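Local coordinates for protein endoglucanase (Ruminococcus champanellensis, PDB 6WQV) that probably hydrolyses the beta-1,4-glucan chains of cellulose and related plant polysaccharides as a broad-specificity endoglucanase of glycosyl hydrolase family 5, at residues I118-W124 with R138-W143; L33-T38 with V76-D82. All coordinates share one frame; numbering follows the deposited sequence.

Contact 1. Residues I118-W124 with R138-W143. With GLC (alpha-D-glucopyranose), chain E; BGC (beta-D-glucopyranose), chain B.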
loop_
_atom_site.group_PDB
_atom_site.type_symbol
_atom_site.label_atom_id
_atom_site.label_comp_id
_atom_site.label_asym_id
_atom_site.label_seq_id
_atom_site.Cartn_x
_atom_site.Cartn_y
_atom_site.Cartn_z
ATOM N N ILE A 118 4.736 5.062 -4.084
ATOM C CA ILE A 118 4.904 6.396 -3.516
ATOM C C ILE A 118 3.764 6.588 -2.518
ATOM O O ILE A 118 2.636 6.139 -2.764
ATOM C CB ILE A 118 4.965 7.522 -4.569
ATOM C CG1 ILE A 118 3.606 7.834 -5.200
ATOM C CG2 ILE A 118 5.959 7.182 -5.681
ATOM C CD1 ILE A 118 3.674 8.939 -6.263
ATOM N N HIS A 119 4.062 7.206 -1.368
ATOM C CA HIS A 119 3.149 7.125 -0.236
ATOM C C HIS A 119 2.646 8.507 0.150
ATOM O O HIS A 119 1.670 8.992 -0.440
ATOM C CB HIS A 119 3.768 6.302 0.906
ATOM C CG HIS A 119 2.757 5.710 1.837
ATOM N ND1 HIS A 119 2.088 4.534 1.557
ATOM C CD2 HIS A 119 2.294 6.129 3.038
ATOM C CE1 HIS A 119 1.266 4.255 2.551
ATOM N NE2 HIS A 119 1.374 5.207 3.462
ATOM N N HIS A 120 3.222 9.156 1.160
ATOM C CA HIS A 120 2.687 10.430 1.641
ATOM C C HIS A 120 3.218 11.591 0.795
ATOM O O HIS A 120 4.037 12.405 1.230
ATOM C CB HIS A 120 3.023 10.645 3.109
ATOM C CG HIS A 120 2.368 9.680 4.046
ATOM N ND1 HIS A 120 1.028 9.369 3.987
ATOM C CD2 HIS A 120 2.869 8.990 5.104
ATOM C CE1 HIS A 120 0.728 8.518 4.952
ATOM N NE2 HIS A 120 1.830 8.273 5.646
ATOM N N GLU A 121 2.695 11.678 -0.430
ATOM C CA GLU A 121 3.083 12.691 -1.402
ATOM C C GLU A 121 2.048 13.802 -1.525
ATOM O O GLU A 121 2.163 14.649 -2.413
ATOM C CB GLU A 121 3.270 12.044 -2.776
ATOM C CG GLU A 121 4.289 10.911 -2.800
ATOM C CD GLU A 121 5.701 11.348 -2.424
ATOM O OE1 GLU A 121 6.244 12.330 -2.962
ATOM O OE2 GLU A 121 6.302 10.670 -1.568
ATOM N N ASN A 122 1.041 13.824 -0.657
ATOM C CA ASN A 122 -0.117 14.682 -0.872
ATOM C C ASN A 122 0.197 16.174 -0.816
ATOM O O ASN A 122 -0.650 16.970 -1.239
ATOM C CB ASN A 122 -1.195 14.313 0.147
ATOM C CG ASN A 122 -1.356 12.808 0.307
ATOM O OD1 ASN A 122 -0.942 12.230 1.313
ATOM N ND2 ASN A 122 -1.956 12.166 -0.687
ATOM N N ASP A 123 1.375 16.584 -0.333
ATOM C CA ASP A 123 1.685 18.011 -0.344
ATOM C C ASP A 123 1.761 18.526 -1.774
ATOM O O ASP A 123 1.437 19.689 -2.030
ATOM C CB ASP A 123 2.983 18.333 0.391
ATOM C CG ASP A 123 2.800 18.425 1.895
ATOM O OD1 ASP A 123 1.661 18.240 2.375
ATOM O OD2 ASP A 123 3.802 18.677 2.601
ATOM N N TRP A 124 2.189 17.675 -2.717
ATOM C CA TRP A 124 2.201 18.041 -4.132
ATOM C C TRP A 124 1.236 17.240 -4.997
ATOM O O TRP A 124 0.813 17.743 -6.039
ATOM C CB TRP A 124 3.611 17.900 -4.734
ATOM C CG TRP A 124 4.151 16.497 -4.726
ATOM C CD1 TRP A 124 4.890 15.922 -3.737
ATOM C CD2 TRP A 124 4.012 15.493 -5.752
ATOM N NE1 TRP A 124 5.209 14.634 -4.070
ATOM C CE2 TRP A 124 4.683 14.342 -5.301
ATOM C CE3 TRP A 124 3.376 15.456 -7.000
ATOM C CZ2 TRP A 124 4.747 13.167 -6.049
ATOM C CZ3 TRP A 124 3.441 14.287 -7.744
ATOM C CH2 TRP A 124 4.123 13.161 -7.267
ATOM N N ARG A 138 5.540 15.754 -12.568
ATOM C CA ARG A 138 6.337 15.273 -11.443
ATOM C C ARG A 138 6.196 13.769 -11.281
ATOM O O ARG A 138 7.188 13.067 -11.035
ATOM C CB ARG A 138 5.917 16.007 -10.171
ATOM C CG ARG A 138 6.670 15.575 -8.929
ATOM C CD ARG A 138 6.587 16.602 -7.822
ATOM N NE ARG A 138 7.236 16.113 -6.603
ATOM C CZ ARG A 138 7.617 16.885 -5.595
ATOM N NH1 ARG A 138 7.422 18.193 -5.643
ATOM N NH2 ARG A 138 8.201 16.346 -4.527
ATOM N N LEU A 139 4.980 13.246 -11.437
ATOM C CA LEU A 139 4.781 11.802 -11.391
ATOM C C LEU A 139 5.650 11.098 -12.417
ATOM O O LEU A 139 6.273 10.071 -12.128
ATOM C CB LEU A 139 3.318 11.485 -11.681
ATOM C CG LEU A 139 2.352 11.456 -10.506
ATOM C CD1 LEU A 139 0.939 11.352 -11.039
ATOM C CD2 LEU A 139 2.686 10.295 -9.591
ATOM N N ASP A 140 5.666 11.612 -13.644
ATOM C CA ASP A 140 6.484 10.991 -14.673
ATOM C C ASP A 140 7.963 11.080 -14.320
ATOM O O ASP A 140 8.704 10.100 -14.474
ATOM C CB ASP A 140 6.187 11.640 -16.018
ATOM C CG ASP A 140 7.139 11.200 -17.079
ATOM O OD1 ASP A 140 7.090 10.012 -17.471
ATOM O OD2 ASP A 140 7.965 12.028 -17.500
ATOM N N ALA A 141 8.404 12.229 -13.805
ATOM C CA ALA A 141 9.815 12.389 -13.476
ATOM C C ALA A 141 10.258 11.413 -12.392
ATOM O O ALA A 141 11.332 10.807 -12.497
ATOM C CB ALA A 141 10.108 13.829 -13.047
ATOM N N ILE A 142 9.445 11.249 -11.346
ATOM C CA ILE A 142 9.872 10.377 -10.258
ATOM C C ILE A 142 9.687 8.906 -10.624
ATOM O O ILE A 142 10.543 8.074 -10.314
ATOM C CB ILE A 142 9.238 10.744 -8.900
ATOM C CG1 ILE A 142 7.728 10.530 -8.868
ATOM C CG2 ILE A 142 9.584 12.182 -8.516
ATOM C CD1 ILE A 142 7.179 10.607 -7.438
ATOM N N TRP A 143 8.580 8.551 -11.286
ATOM C CA TRP A 143 8.372 7.152 -11.674
ATOM C C TRP A 143 9.390 6.676 -12.711
ATOM O O TRP A 143 9.780 5.503 -12.688
ATOM C CB TRP A 143 6.913 6.859 -12.058
ATOM C CG TRP A 143 6.126 6.403 -10.835
ATOM C CD1 TRP A 143 5.118 7.067 -10.206
ATOM C CD2 TRP A 143 6.356 5.206 -10.076
ATOM N NE1 TRP A 143 4.687 6.347 -9.110
ATOM C CE2 TRP A 143 5.436 5.202 -9.013
ATOM C CE3 TRP A 143 7.245 4.134 -10.204
ATOM C CZ2 TRP A 143 5.376 4.165 -8.084
ATOM C CZ3 TRP A 143 7.184 3.105 -9.282
ATOM C CH2 TRP A 143 6.257 3.126 -8.240
HETATM C C1 GLC E . -3.845 4.814 5.201
HETATM C C2 GLC E . -2.376 5.164 5.060
HETATM C C3 GLC E . -1.440 4.817 6.136
HETATM C C4 GLC E . -2.032 5.148 7.486
HETATM C C5 GLC E . -3.284 4.313 7.624
HETATM C C6 GLC E . -3.912 4.336 9.007
HETATM O O1 GLC E . -4.249 3.610 4.694
HETATM O O2 GLC E . -1.942 4.652 3.763
HETATM O O3 GLC E . -0.216 5.613 5.915
HETATM O O4 GLC E . -1.069 4.861 8.504
HETATM O O5 GLC E . -4.295 4.811 6.660
HETATM O O6 GLC E . -4.341 5.584 9.341
HETATM C C2 BGC B . -0.311 5.411 10.675
HETATM C C3 BGC B . -0.156 6.535 11.647
HETATM C C4 BGC B . 0.497 7.745 11.029
HETATM C C5 BGC B . -0.238 8.190 9.783
HETATM C C6 BGC B . 0.421 9.284 9.004
HETATM C C1 BGC B . -1.056 5.854 9.423
HETATM O O2 BGC B . -1.020 4.305 11.287
HETATM O O3 BGC B . 0.648 6.062 12.786
HETATM O O4 BGC B . 0.424 8.886 11.961
HETATM O O5 BGC B . -0.357 7.038 8.846
HETATM O O6 BGC B . -0.464 9.744 7.977
HETATM O O HOH W 1 8.368 13.435 -4.613
#

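Contact 2. Residues L33-T38 with V76-D82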
loop_
_atom_site.group_PDB
_atom_site.type_symbol
_atom_site.label_atom_id
_atom_site.label_comp_id
_atom_site.label_asym_id
_atom_site.label_seq_id
_atom_site.Cartn_x
_atom_site.Cartn_y
_atom_site.Cartn_z
ATOM N N LEU A 33 9.890 3.893 5.790
ATOM C CA LEU A 33 10.336 4.712 4.657
ATOM C C LEU A 33 9.261 5.689 4.199
ATOM O O LEU A 33 9.563 6.594 3.407
ATOM C CB LEU A 33 10.795 3.821 3.506
ATOM C CG LEU A 33 11.903 2.817 3.861
ATOM C CD1 LEU A 33 12.291 2.006 2.617
ATOM C CD2 LEU A 33 13.111 3.503 4.495
ATOM N N ASP A 34 8.028 5.531 4.700
ATOM C CA ASP A 34 6.922 6.453 4.466
ATOM C C ASP A 34 6.899 7.635 5.434
ATOM O O ASP A 34 6.122 8.572 5.216
ATOM C CB ASP A 34 5.569 5.717 4.526
ATOM C CG ASP A 34 5.438 4.746 5.718
ATOM O OD1 ASP A 34 6.375 3.956 5.968
ATOM O OD2 ASP A 34 4.371 4.757 6.370
ATOM N N ALA A 35 7.714 7.631 6.488
ATOM C CA ALA A 35 7.700 8.735 7.433
ATOM C C ALA A 35 8.146 10.023 6.758
ATOM O O ALA A 35 9.118 10.044 5.995
ATOM C CB ALA A 35 8.612 8.416 8.618
ATOM N N THR A 36 7.423 11.107 7.032
ATOM C CA THR A 36 7.755 12.426 6.517
ATOM C C THR A 36 8.191 13.347 7.649
ATOM O O THR A 36 7.814 13.161 8.811
ATOM C CB THR A 36 6.569 13.061 5.777
ATOM O OG1 THR A 36 5.438 13.158 6.655
ATOM C CG2 THR A 36 6.185 12.249 4.549
ATOM N N THR A 37 8.998 14.355 7.290
ATOM C CA THR A 37 9.497 15.373 8.209
ATOM C C THR A 37 9.303 16.761 7.611
ATOM O O THR A 37 9.922 17.728 8.067
ATOM C CB THR A 37 10.978 15.154 8.510
ATOM O OG1 THR A 37 11.738 15.301 7.303
ATOM C CG2 THR A 37 11.202 13.752 9.050
ATOM N N THR A 38 8.439 16.859 6.599
ATOM C CA THR A 38 8.389 18.033 5.737
ATOM C C THR A 38 8.173 19.324 6.511
ATOM O O THR A 38 8.697 20.374 6.120
ATOM C CB THR A 38 7.256 17.834 4.729
ATOM O OG1 THR A 38 7.257 16.476 4.262
ATOM C CG2 THR A 38 7.411 18.786 3.564
ATOM N N VAL A 76 6.197 -2.167 0.849
ATOM C CA VAL A 76 7.186 -1.203 1.323
ATOM C C VAL A 76 6.691 0.193 0.954
ATOM O O VAL A 76 7.013 0.695 -0.141
ATOM C CB VAL A 76 8.577 -1.492 0.743
ATOM C CG1 VAL A 76 9.595 -0.478 1.237
ATOM C CG2 VAL A 76 9.023 -2.896 1.111
ATOM N N PRO A 77 5.907 0.840 1.811
ATOM C CA PRO A 77 5.477 2.216 1.516
ATOM C C PRO A 77 6.664 3.157 1.617
ATOM O O PRO A 77 7.435 3.106 2.581
ATOM C CB PRO A 77 4.435 2.506 2.597
ATOM C CG PRO A 77 4.831 1.635 3.753
ATOM C CD PRO A 77 5.427 0.385 3.131
ATOM N N VAL A 78 6.822 4.019 0.621
ATOM C CA VAL A 78 7.938 4.947 0.578
ATOM C C VAL A 78 7.419 6.340 0.290
ATOM O O VAL A 78 6.740 6.561 -0.722
ATOM C CB VAL A 78 8.984 4.557 -0.477
ATOM C CG1 VAL A 78 10.118 5.582 -0.490
ATOM C CG2 VAL A 78 9.506 3.154 -0.241
ATOM N N SER A 79 7.757 7.288 1.150
ATOM C CA SER A 79 7.509 8.698 0.884
ATOM C C SER A 79 8.781 9.296 0.311
ATOM O O SER A 79 9.843 9.238 0.938
ATOM C CB SER A 79 7.056 9.426 2.142
ATOM O OG SER A 79 5.791 8.932 2.548
ATOM N N TRP A 80 8.676 9.828 -0.904
ATOM C CA TRP A 80 9.819 10.368 -1.625
ATOM C C TRP A 80 9.949 11.878 -1.502
ATOM O O TRP A 80 11.017 12.418 -1.803
ATOM C CB TRP A 80 9.703 9.976 -3.104
ATOM C CG TRP A 80 9.580 8.485 -3.319
ATOM C CD1 TRP A 80 8.437 7.736 -3.259
ATOM C CD2 TRP A 80 10.646 7.565 -3.621
ATOM N NE1 TRP A 80 8.723 6.412 -3.516
ATOM C CE2 TRP A 80 10.067 6.283 -3.735
ATOM C CE3 TRP A 80 12.027 7.703 -3.805
ATOM C CZ2 TRP A 80 10.826 5.145 -4.018
ATOM C CZ3 TRP A 80 12.776 6.569 -4.095
ATOM C CH2 TRP A 80 12.172 5.310 -4.207
ATOM N N ILE A 81 8.906 12.557 -1.019
ATOM C CA ILE A 81 8.851 14.017 -1.066
ATOM C C ILE A 81 10.069 14.662 -0.403
ATOM O O ILE A 81 10.653 15.609 -0.938
ATOM C CB ILE A 81 7.524 14.523 -0.474
ATOM C CG1 ILE A 81 7.428 16.042 -0.570
ATOM C CG2 ILE A 81 7.364 14.078 0.978
ATOM C CD1 ILE A 81 6.097 16.599 -0.098
ATOM N N ASP A 82 10.460 14.184 0.781
ATOM C CA ASP A 82 11.567 14.831 1.481
ATOM C C ASP A 82 12.929 14.461 0.907
ATOM O O ASP A 82 13.955 14.913 1.438
ATOM C CB ASP A 82 11.543 14.511 2.977
ATOM C CG ASP A 82 10.248 14.909 3.634
ATOM O OD1 ASP A 82 9.728 16.011 3.344
ATOM O OD2 ASP A 82 9.749 14.105 4.449
HETATM O O HOH W 2 8.568 1.568 4.645
HETATM O O HOH W 3 10.728 9.407 3.798
HETATM O O HOH W 4 11.228 12.064 5.736
#

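Contact 1. Residues I118-W124 with R138-W143
The guanidinium of R138 lies flat over one face of the W124 indole, with the two planes only 12° apart and the group centres 3.5 Å from each other. CZ stands almost directly above the five-membered ring, which meets the geometry of a cation-pi contact. Further down the same side chain, CD of R138 lies over the six-membered ring of W124, 3.6 Å from its centroid, as a CH-pi contact. The arginine can span both rings because its chain is extended from CG to NE, with CG anti to the backbone N (chi1 179°).

One hydrogen bond helps fix the rotation of the indole. NE1 of W124 donates to OE1 of E121 at 2.8 Å, the acceptor lying near the ring plane and offering its anti side. E121 is itself positioned by a water that accepts from NH2 of R138 and donates to that same OE1, and by the backbone N of W80, which donates to OE2.

Apolar contacts continue along the helix. CD2 of L139 reaches the edge of the W124 ring and also meets CD1 of I118 at 3.7 Å. CD1 of I142 lies 3.8 Å from CZ2 of W124, and CG2 of I118 packs 3.9 Å from CZ2 of W143, whose NE1 is hydrogen-bonded to O of G161. A leucine in place of W124 would probably leave the R138 guanidinium without its stacking surface and OE1 of E121 without its indole donor.

Between these two points, NE2 of H119 shares a nearly straight 3.0 Å hydrogen bond (171°) with O3 of the bound glucose. The chemistry thus implies a loop fastened by stacking and apolar contacts: I118 and W124 both rest on the barrel's outer helix 129-149, while H119 and H120 between them line the glycan pocket.

Contact 2. Residues L33-T38 with V76-D82
OD2 of D82 accepts from the backbone N of T37 at 2.9 Å and has a water 2.8 Å away that also approaches the carbonyl of A35. The bond from T37 is nearly straight at the hydrogen (167°), although its donor stands well above the carboxylate plane. The other oxygen, OD1 of D82, accepts from OG1 of T38 at 2.7 Å through its syn lone pair. OG1 of T38 lies beside its backbone N and anti to its carbonyl carbon (chi1 -41°), a setting that brings the hydroxyl to OD1.

S79 makes the other polar join. Its OG donates to the carbonyl O of D34 at 2.7 Å and also accepts a hydrogen bond from N of H120, while its own N donates to O of L33 at 3.0 Å. A second water links N of L33 with O of P77.

Hydrophobic contact is concentrated at the barrel end. CD1 of L33 meets CG1 of V76 at 3.9 Å, and the side chains of L33 and V78 run side by side. CG of P77 lies alongside the carboxylate of D34, whose OD1 and OD2 accept from N of T32 and N of N31, respectively.

Main-chain atoms of 33-38 and the T38 hydroxyl are thus held by S79 and the D82 carboxylate, so the path of this loop beside the bound glycan is set largely by polar bonds to 76-82.

How the contacts relate
From the N terminus, the chain leaves strand 26-29 through 33-38, passes helices 46-50 and 60-68, and returns along strand 73-76 to 76-82, where contact 2 closes its loop. Strand 113-117 then leads into 118-124, and contact 1 closes a shorter loop when helix 129-149 brings 138-143 alongside. The loops are in series, neither nested nor crossed. Their contacts nevertheless touch, with centres 10 Å apart: 118-124 meets both segments of contact 2, 76-82 by hydrogen bonds and 33-38 by packing. Together they tie the loops after the first three strands of the TIM barrel to one another and to an outer helix, on one side of the glycan pocket.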